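PDB 4QTO: betaine aldehyde dehydrogenase from Staphylococcus aureus subsp. aureus COL, which catalyses the NAD-dependent oxidation of betaine aldehyde to glycine betaine, as an aldehyde dehydrogenase with a Rossmann fold. Local coordinates for residues A[338-343]-A[349-354]; A[383-388]-A[393-398]. All blocks are in the same frame, centred on the assembly; numbering follows the deposited sequence. Where two conformers were deposited one is given.

Contact 1 and contact 2 follow one another along the chain, their centres about 10 Å apart, on the same side of the chain's centre. Residues 338-343 and 349-354 belong to the connection between helices 323-337 and 358-373; residues 383-388 and 393-398 join strands 377-380 and 399-402. The two meet directly. Arg-387 NH2 of contact 2 makes a probable hydrogen bond of 2.9 Å to Leu-342 O of contact 1, and Phe-395 CZ packs 3.4 Å from Gly-343 O. Contact 1 also reaches a second subunit, and its Glu-351 side chain is about 4 Å from a bound TRS molecule, probably from the crystallisation liquor. The Phe-396 side chain of contact 2 is about 13 Å from a bound PEG.

Contact 1 of 2, residues A[338-343]-A[349-354]; sequences KKIKLG and DTEMGP
A single beta bridge, Leu-342 with Met-352, closes the connection between helices 323-337 and 358-373 on itself. Lys-341 O is the shared acceptor: Glu-351 N reaches it at 2.8 Å and Met-352 N at 3.0 Å, so two successive amides grip one carbonyl. One residue past Leu-342, Gly-343 N gives a hydrogen bond to Met-352 O. The Glu-351 carboxylate turns back over residues 338-343, and its OE1 takes Lys-341 N at 3.0 Å in a nearly straight bond (165°), though the donor stands well above the carboxylate plane. Glu-351 CG lies anti to its own carbonyl carbon (chi1 -66°), and the extended chain carries the carboxylate there. The aliphatic part of Lys-341 crosses this side chain, CB lying 3.8 Å from Glu-351 CD. Leu-342 CD1 and Ile-340 CG2 both pack against Met-352 CB, the leucine alongside and the isoleucine at a slant. Thr-350 OG1 hydrogen-bonds to Asn-344 O, while CG2 rests 3.4 Å from Gly-343 O. Ser-519 OG of the second subunit hydrogen-bonds both Lys-341 NZ and Glu-351 OE2. These lie 4.5 Å apart, beyond a salt bridge, though the opposite charges probably still favour one another, and the serine joins this polar corner to the subunit interface.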
ATOM      1  N   LYS A 338     -33.958  -4.871 -34.986  1.00 17.24           N
ATOM      2  CA  LYS A 338     -34.402  -4.674 -36.377  1.00 20.10           C
ATOM      3  C   LYS A 338     -34.081  -3.290 -36.936  1.00 20.38           C
ATOM      4  O   LYS A 338     -34.024  -3.117 -38.166  1.00 22.09           O
ATOM      5  CB  LYS A 338     -35.916  -4.895 -36.499  1.00 22.19           C
ATOM      6  CG  LYS A 338     -36.346  -6.337 -36.293  1.00 22.83           C
ATOM      7  CD  LYS A 338     -37.861  -6.437 -36.290  1.00 26.25           C
ATOM      8  CE  LYS A 338     -38.313  -7.877 -36.142  1.00 27.45           C
ATOM      9  NZ  LYS A 338     -39.798  -7.952 -36.081  1.00 30.58           N
ATOM     10  N   LYS A 339     -33.882  -2.308 -36.066  1.00 19.70           N
ATOM     11  CA  LYS A 339     -33.629  -0.934 -36.459  1.00 19.42           C
ATOM     12  C   LYS A 339     -32.146  -0.555 -36.501  1.00 19.57           C
ATOM     13  O   LYS A 339     -31.827   0.550 -36.894  1.00 20.27           O
ATOM     14  CB  LYS A 339     -34.322   0.019 -35.493  1.00 21.92           C
ATOM     15  CG  LYS A 339     -35.838  -0.173 -35.354  1.00 25.94           C
ATOM     16  CD  LYS A 339     -36.386   0.848 -34.373  1.00 30.83           C
ATOM     17  CE  LYS A 339     -37.809   0.543 -33.940  1.00 35.50           C
ATOM     18  NZ  LYS A 339     -38.732   0.477 -35.091  1.00 37.72           N
ATOM     19  N   ILE A 340     -31.250  -1.439 -36.052  1.00 17.52           N
ATOM     20  CA  ILE A 340     -29.826  -1.136 -36.025  1.00 15.96           C
ATOM     21  C   ILE A 340     -29.320  -0.811 -37.424  1.00 15.85           C
ATOM     22  O   ILE A 340     -29.579  -1.560 -38.369  1.00 16.62           O
ATOM     23  CB  ILE A 340     -29.002  -2.288 -35.406  1.00 15.35           C
ATOM     24  CG1 ILE A 340     -29.357  -2.453 -33.907  1.00 15.33           C
ATOM     25  CG2 ILE A 340     -27.515  -2.049 -35.574  1.00 15.08           C
ATOM     26  CD1 ILE A 340     -28.650  -3.599 -33.226  1.00 14.17           C
ATOM     27  N   LYS A 341     -28.624   0.317 -37.550  1.00 16.38           N
ATOM     28  CA  LYS A 341     -28.132   0.784 -38.828  1.00 17.99           C
ATOM     29  C   LYS A 341     -26.739   0.252 -39.165  1.00 18.17           C
ATOM     30  O   LYS A 341     -25.756   0.614 -38.504  1.00 17.29           O
ATOM     31  CB  LYS A 341     -28.126   2.318 -38.836  1.00 20.26           C
ATOM     32  CG  LYS A 341     -29.518   2.941 -38.769  1.00 23.69           C
ATOM     33  CD  LYS A 341     -29.454   4.461 -38.976  1.00 30.25           C
ATOM     34  CE  LYS A 341     -30.803   5.060 -39.350  1.00 38.04           C
ATOM     35  NZ  LYS A 341     -31.841   4.786 -38.331  1.00 45.09           N
ATOM     36  N   LEU A 342     -26.661  -0.592 -40.183  1.00 17.28           N
ATOM     37  CA  LEU A 342     -25.390  -1.143 -40.662  1.00 17.88           C
ATOM     38  C   LEU A 342     -24.818  -0.294 -41.774  1.00 17.35           C
ATOM     39  O   LEU A 342     -25.556   0.228 -42.613  1.00 18.33           O
ATOM     40  CB  LEU A 342     -25.574  -2.581 -41.178  1.00 18.53           C
ATOM     41  CG  LEU A 342     -25.409  -3.723 -40.150  1.00 23.35           C
ATOM     42  CD1 LEU A 342     -26.172  -3.514 -38.865  1.00 21.85           C
ATOM     43  CD2 LEU A 342     -25.790  -5.054 -40.808  1.00 24.90           C
ATOM     44  N   GLY A 343     -23.496  -0.192 -41.812  1.00 16.29           N
ATOM     45  CA  GLY A 343     -22.860   0.554 -42.881  1.00 17.44           C
ATOM     46  C   GLY A 343     -21.374   0.801 -42.673  1.00 17.39           C
ATOM     47  O   GLY A 343     -20.724   0.149 -41.876  1.00 16.76           O
ATOM     48  N   ASP A 349     -24.112   8.091 -39.829  0.50 23.66           N
ATOM     49  CA  ASP A 349     -25.338   7.386 -39.470  0.50 24.39           C
ATOM     50  C   ASP A 349     -25.129   5.923 -39.071  0.50 21.17           C
ATOM     51  O   ASP A 349     -26.008   5.308 -38.468  0.50 21.17           O
ATOM     52  CB  ASP A 349     -26.330   7.410 -40.630  0.50 27.61           C
ATOM     53  CG  ASP A 349     -26.944   8.772 -40.864  0.50 31.04           C
ATOM     54  OD1 ASP A 349     -26.730   9.698 -40.050  0.50 34.18           O
ATOM     55  OD2 ASP A 349     -27.672   8.905 -41.862  0.50 34.15           O
ATOM     56  N   THR A 350     -23.979   5.363 -39.409  1.00 18.81           N
ATOM     57  CA  THR A 350     -23.716   3.956 -39.100  1.00 16.20           C
ATOM     58  C   THR A 350     -23.652   3.698 -37.590  1.00 16.21           C
ATOM     59  O   THR A 350     -23.008   4.439 -36.843  1.00 16.41           O
ATOM     60  CB  THR A 350     -22.400   3.517 -39.729  1.00 15.86           C
ATOM     61  OG1 THR A 350     -22.494   3.651 -41.157  1.00 16.35           O
ATOM     62  CG2 THR A 350     -22.062   2.076 -39.360  1.00 14.78           C
ATOM     63  N   GLU A 351     -24.351   2.645 -37.158  1.00 15.50           N
ATOM     64  CA  GLU A 351     -24.362   2.215 -35.767  1.00 14.91           C
ATOM     65  C   GLU A 351     -23.522   0.941 -35.584  1.00 14.21           C
ATOM     66  O   GLU A 351     -22.996   0.694 -34.496  1.00 13.91           O
ATOM     67  CB  GLU A 351     -25.795   2.010 -35.293  1.00 15.79           C
ATOM     68  CG  GLU A 351     -26.555   3.323 -35.250  1.00 16.61           C
ATOM     69  CD  GLU A 351     -28.052   3.173 -35.146  1.00 18.11           C
ATOM     70  OE1 GLU A 351     -28.564   2.034 -35.067  1.00 18.35           O
ATOM     71  OE2 GLU A 351     -28.727   4.213 -35.191  1.00 20.18           O
ATOM     72  N   MET A 352     -23.399   0.131 -36.635  1.00 13.88           N
ATOM     73  CA  MET A 352     -22.642  -1.106 -36.568  1.00 14.13           C
ATOM     74  C   MET A 352     -21.963  -1.365 -37.897  1.00 14.78           C
ATOM     75  O   MET A 352     -22.606  -1.354 -38.964  1.00 15.54           O
ATOM     76  CB  MET A 352     -23.538  -2.302 -36.206  1.00 14.29           C
ATOM     77  CG  MET A 352     -22.781  -3.487 -35.650  1.00 15.26           C
ATOM     78  SD  MET A 352     -23.825  -4.916 -35.231  1.00 16.12           S
ATOM     79  CE  MET A 352     -23.721  -5.809 -36.757  1.00 16.96           C
ATOM     80  N   GLY A 353     -20.673  -1.597 -37.833  1.00 14.03           N
ATOM     81  CA  GLY A 353     -19.888  -1.925 -39.017  1.00 14.32           C
ATOM     82  C   GLY A 353     -19.841  -3.430 -39.322  1.00 14.11           C
ATOM     83  O   GLY A 353     -20.600  -4.225 -38.757  1.00 15.06           O
ATOM     84  N   PRO A 354     -18.946  -3.830 -40.225  1.00 14.07           N
ATOM     85  CA  PRO A 354     -18.765  -5.213 -40.571  1.00 13.96           C
ATOM     86  C   PRO A 354     -17.955  -5.980 -39.553  1.00 13.67           C
ATOM     87  O   PRO A 354     -17.417  -5.379 -38.600  1.00 14.21           O
ATOM     88  CB  PRO A 354     -17.952  -5.132 -41.859  1.00 14.95           C
ATOM     89  CG  PRO A 354     -17.102  -3.923 -41.639  1.00 14.78           C
ATOM     90  CD  PRO A 354     -17.986  -2.955 -40.914  1.00 14.27           C
TER

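Contact 2 of 2, residues A[383-388]-A[393-398]; sequences KRPDRD and GLFFEP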
ATOM      1  N   LYS A 383     -28.017 -13.953 -40.523  1.00 21.79           N
ATOM      2  CA  LYS A 383     -27.558 -14.077 -41.894  1.00 22.81           C
ATOM      3  C   LYS A 383     -26.784 -12.855 -42.340  1.00 21.81           C
ATOM      4  O   LYS A 383     -26.780 -11.847 -41.649  1.00 19.26           O
ATOM      5  CB  LYS A 383     -28.772 -14.153 -42.842  1.00 25.49           C
ATOM      6  CG  LYS A 383     -29.709 -15.298 -42.524  1.00 30.46           C
ATOM      7  CD  LYS A 383     -30.758 -15.558 -43.580  1.00 39.41           C
ATOM      8  CE  LYS A 383     -31.590 -16.772 -43.151  1.00 43.18           C
ATOM      9  NZ  LYS A 383     -32.239 -17.488 -44.287  1.00 51.62           N
ATOM     10  N   ARG A 384     -26.189 -12.948 -43.536  1.00 22.52           N
ATOM     11  CA  ARG A 384     -25.558 -11.764 -44.134  1.00 23.56           C
ATOM     12  C   ARG A 384     -26.625 -10.878 -44.712  1.00 24.30           C
ATOM     13  O   ARG A 384     -27.609 -11.392 -45.294  1.00 26.62           O
ATOM     14  CB  ARG A 384     -24.709 -12.130 -45.313  1.00 28.47           C
ATOM     15  CG  ARG A 384     -23.630 -13.088 -44.992  1.00 29.50           C
ATOM     16  CD  ARG A 384     -22.940 -13.478 -46.286  1.00 31.54           C
ATOM     17  NE  ARG A 384     -21.991 -14.511 -45.969  1.00 32.20           N
ATOM     18  CZ  ARG A 384     -21.090 -14.981 -46.813  1.00 36.52           C
ATOM     19  NH1 ARG A 384     -20.999 -14.503 -48.050  1.00 36.75           N
ATOM     20  NH2 ARG A 384     -20.283 -15.935 -46.402  1.00 36.52           N
ATOM     21  N   PRO A 385     -26.478  -9.554 -44.576  1.00 25.00           N
ATOM     22  CA  PRO A 385     -27.484  -8.656 -45.166  1.00 27.36           C
ATOM     23  C   PRO A 385     -27.312  -8.577 -46.685  1.00 33.42           C
ATOM     24  O   PRO A 385     -26.206  -8.730 -47.189  1.00 29.60           O
ATOM     25  CB  PRO A 385     -27.200  -7.307 -44.501  1.00 28.88           C
ATOM     26  CG  PRO A 385     -25.770  -7.375 -44.103  1.00 27.00           C
ATOM     27  CD  PRO A 385     -25.476  -8.824 -43.781  1.00 24.37           C
ATOM     28  N   ASP A 386     -28.420  -8.365 -47.386  1.00 36.29           N
ATOM     29  CA  ASP A 386     -28.468  -8.290 -48.852  1.00 44.13           C
ATOM     30  C   ASP A 386     -28.351  -6.920 -49.486  1.00 39.43           C
ATOM     31  O   ASP A 386     -28.118  -6.816 -50.709  1.00 42.49           O
ATOM     32  CB  ASP A 386     -29.837  -8.841 -49.324  1.00 49.27           C
ATOM     33  CG  ASP A 386     -29.825 -10.323 -49.568  1.00 58.77           C
ATOM     34  OD1 ASP A 386     -28.746 -10.868 -49.885  1.00 65.70           O
ATOM     35  OD2 ASP A 386     -30.908 -10.941 -49.476  1.00 76.84           O
ATOM     36  N   ARG A 387     -28.591  -5.883 -48.693  1.00 33.75           N
ATOM     37  CA  ARG A 387     -28.628  -4.517 -49.206  1.00 34.14           C
ATOM     38  C   ARG A 387     -27.406  -4.217 -50.070  1.00 33.79           C
ATOM     39  O   ARG A 387     -26.290  -4.605 -49.742  1.00 30.13           O
ATOM     40  CB  ARG A 387     -28.809  -3.526 -48.057  1.00 33.55           C
ATOM     41  CG  ARG A 387     -29.468  -2.215 -48.447  1.00 36.15           C
ATOM     42  CD  ARG A 387     -29.682  -1.391 -47.201  1.00 36.63           C
ATOM     43  NE  ARG A 387     -28.404  -0.868 -46.728  1.00 34.47           N
ATOM     44  CZ  ARG A 387     -28.122  -0.585 -45.458  1.00 33.79           C
ATOM     45  NH1 ARG A 387     -29.000  -0.836 -44.503  1.00 35.64           N
ATOM     46  NH2 ARG A 387     -26.925  -0.103 -45.145  1.00 31.41           N
ATOM     47  N   ASP A 388     -27.639  -3.536 -51.196  1.00 32.79           N
ATOM     48  CA  ASP A 388     -26.585  -3.238 -52.179  1.00 36.20           C
ATOM     49  C   ASP A 388     -25.283  -2.668 -51.646  1.00 32.85           C
ATOM     50  O   ASP A 388     -24.211  -3.114 -52.055  1.00 33.54           O
ATOM     51  CB  ASP A 388     -27.127  -2.318 -53.281  1.00 40.51           C
ATOM     52  CG  ASP A 388     -27.948  -3.062 -54.321  1.00 50.27           C
ATOM     53  OD1 ASP A 388     -27.969  -4.313 -54.309  1.00 57.49           O
ATOM     54  OD2 ASP A 388     -28.566  -2.386 -55.169  1.00 56.97           O
ATOM     55  N   GLY A 393     -19.062  -6.007 -48.510  1.00 25.66           N
ATOM     56  CA  GLY A 393     -18.392  -6.010 -47.216  1.00 23.82           C
ATOM     57  C   GLY A 393     -18.676  -7.246 -46.383  1.00 21.99           C
ATOM     58  O   GLY A 393     -19.547  -8.047 -46.685  1.00 22.16           O
ATOM     59  N   LEU A 394     -17.970  -7.342 -45.260  1.00 18.52           N
ATOM     60  CA  LEU A 394     -18.080  -8.492 -44.385  1.00 17.93           C
ATOM     61  C   LEU A 394     -19.132  -8.285 -43.303  1.00 16.87           C
ATOM     62  O   LEU A 394     -18.869  -8.420 -42.113  1.00 16.70           O
ATOM     63  CB  LEU A 394     -16.716  -8.783 -43.767  1.00 17.86           C
ATOM     64  CG  LEU A 394     -15.626  -9.180 -44.782  1.00 18.76           C
ATOM     65  CD1 LEU A 394     -14.262  -9.084 -44.166  1.00 18.94           C
ATOM     66  CD2 LEU A 394     -15.871 -10.600 -45.265  1.00 21.00           C
ATOM     67  N   PHE A 395     -20.347  -7.970 -43.735  1.00 17.51           N
ATOM     68  CA  PHE A 395     -21.434  -7.732 -42.807  1.00 16.43           C
ATOM     69  C   PHE A 395     -22.162  -9.000 -42.366  1.00 16.53           C
ATOM     70  O   PHE A 395     -22.244 -10.008 -43.095  1.00 17.10           O
ATOM     71  CB  PHE A 395     -22.419  -6.716 -43.382  1.00 16.50           C
ATOM     72  CG  PHE A 395     -21.865  -5.337 -43.468  1.00 16.48           C
ATOM     73  CD1 PHE A 395     -21.965  -4.487 -42.372  1.00 15.37           C
ATOM     74  CD2 PHE A 395     -21.207  -4.909 -44.593  1.00 17.24           C
ATOM     75  CE1 PHE A 395     -21.429  -3.212 -42.425  1.00 16.49           C
ATOM     76  CE2 PHE A 395     -20.665  -3.647 -44.644  1.00 17.61           C
ATOM     77  CZ  PHE A 395     -20.796  -2.790 -43.562  1.00 16.88           C
ATOM     78  N   PHE A 396     -22.650  -8.932 -41.133  1.00 15.81           N
ATOM     79  CA  PHE A 396     -23.453 -10.000 -40.563  1.00 16.43           C
ATOM     80  C   PHE A 396     -24.526  -9.300 -39.719  1.00 16.02           C
ATOM     81  O   PHE A 396     -24.211  -8.380 -38.972  1.00 15.18           O
ATOM     82  CB  PHE A 396     -22.636 -10.986 -39.753  1.00 17.20           C
ATOM     83  CG  PHE A 396     -23.395 -12.248 -39.446  1.00 17.61           C
ATOM     84  CD1 PHE A 396     -23.409 -13.286 -40.365  1.00 19.40           C
ATOM     85  CD2 PHE A 396     -24.096 -12.374 -38.290  1.00 17.39           C
ATOM     86  CE1 PHE A 396     -24.141 -14.436 -40.123  1.00 19.86           C
ATOM     87  CE2 PHE A 396     -24.815 -13.527 -38.033  1.00 18.26           C
ATOM     88  CZ  PHE A 396     -24.844 -14.543 -38.941  1.00 19.09           C
ATOM     89  N   GLU A 397     -25.780  -9.715 -39.891  1.00 16.41           N
ATOM     90  CA  GLU A 397     -26.865  -9.038 -39.215  1.00 16.55           C
ATOM     91  C   GLU A 397     -26.813  -9.186 -37.697  1.00 15.56           C
ATOM     92  O   GLU A 397     -26.447 -10.244 -37.196  1.00 14.98           O
ATOM     93  CB  GLU A 397     -28.197  -9.579 -39.677  1.00 18.48           C
ATOM     94  CG  GLU A 397     -28.549  -9.237 -41.119  1.00 20.77           C
ATOM     95  CD  GLU A 397     -29.813  -9.959 -41.602  1.00 24.80           C
ATOM     96  OE1 GLU A 397     -30.263 -10.979 -40.995  1.00 22.77           O
ATOM     97  OE2 GLU A 397     -30.317  -9.535 -42.665  1.00 25.73           O
ATOM     98  N   PRO A 398     -27.215  -8.132 -36.967  1.00 16.05           N
ATOM     99  CA  PRO A 398     -27.296  -8.289 -35.509  1.00 15.17           C
ATOM    100  C   PRO A 398     -28.360  -9.331 -35.226  1.00 15.04           C
ATOM    101  O   PRO A 398     -29.459  -9.326 -35.834  1.00 15.57           O
ATOM    102  CB  PRO A 398     -27.645  -6.899 -34.995  1.00 16.06           C
ATOM    103  CG  PRO A 398     -28.204  -6.184 -36.174  1.00 16.83           C
ATOM    104  CD  PRO A 398     -27.532  -6.769 -37.400  1.00 16.62           C
TER
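Lys-383 O lies over the centre of the Phe-396 ring, 3.8 Å above its plane, while also accepting the one hydrogen bond between the two segments. That bond comes from Glu-397 N at 2.9 Å and is nearly straight (166°). With CG anti to the Phe-396 N (chi1 -166°), the ring swings to the lysine backbone; CZ approaches Lys-383 N to 3.6 Å, and Lys-383 C lies over the same ring. Glu-397 adds its aliphatic part to the surroundings of this carbonyl, with CG 3.2 Å from Lys-383 O. Further along, the Pro-385 ring crosses the Phe-395 side chain at about a right angle: CG meets Phe-395 CB at 3.5 Å, and CD sits equally close to Phe-395 O. Arg-384 runs its CB and CG past that same oxygen, which accepts a hydrogen bond from Arg-361 NH1. The extended chain of Arg-384 carries NE to a salt bridge with Glu-365 OE2. The segments thus close the excursion between antiparallel strands 377-380 and 399-402, where 377-380 is an outermost strand of the mixed sheet within this chain; Phe-396 packs on Ile-364 and Glu-365 of helix 358-373, and Phe-395 lies against Pro-354 in the connection preceding that helix.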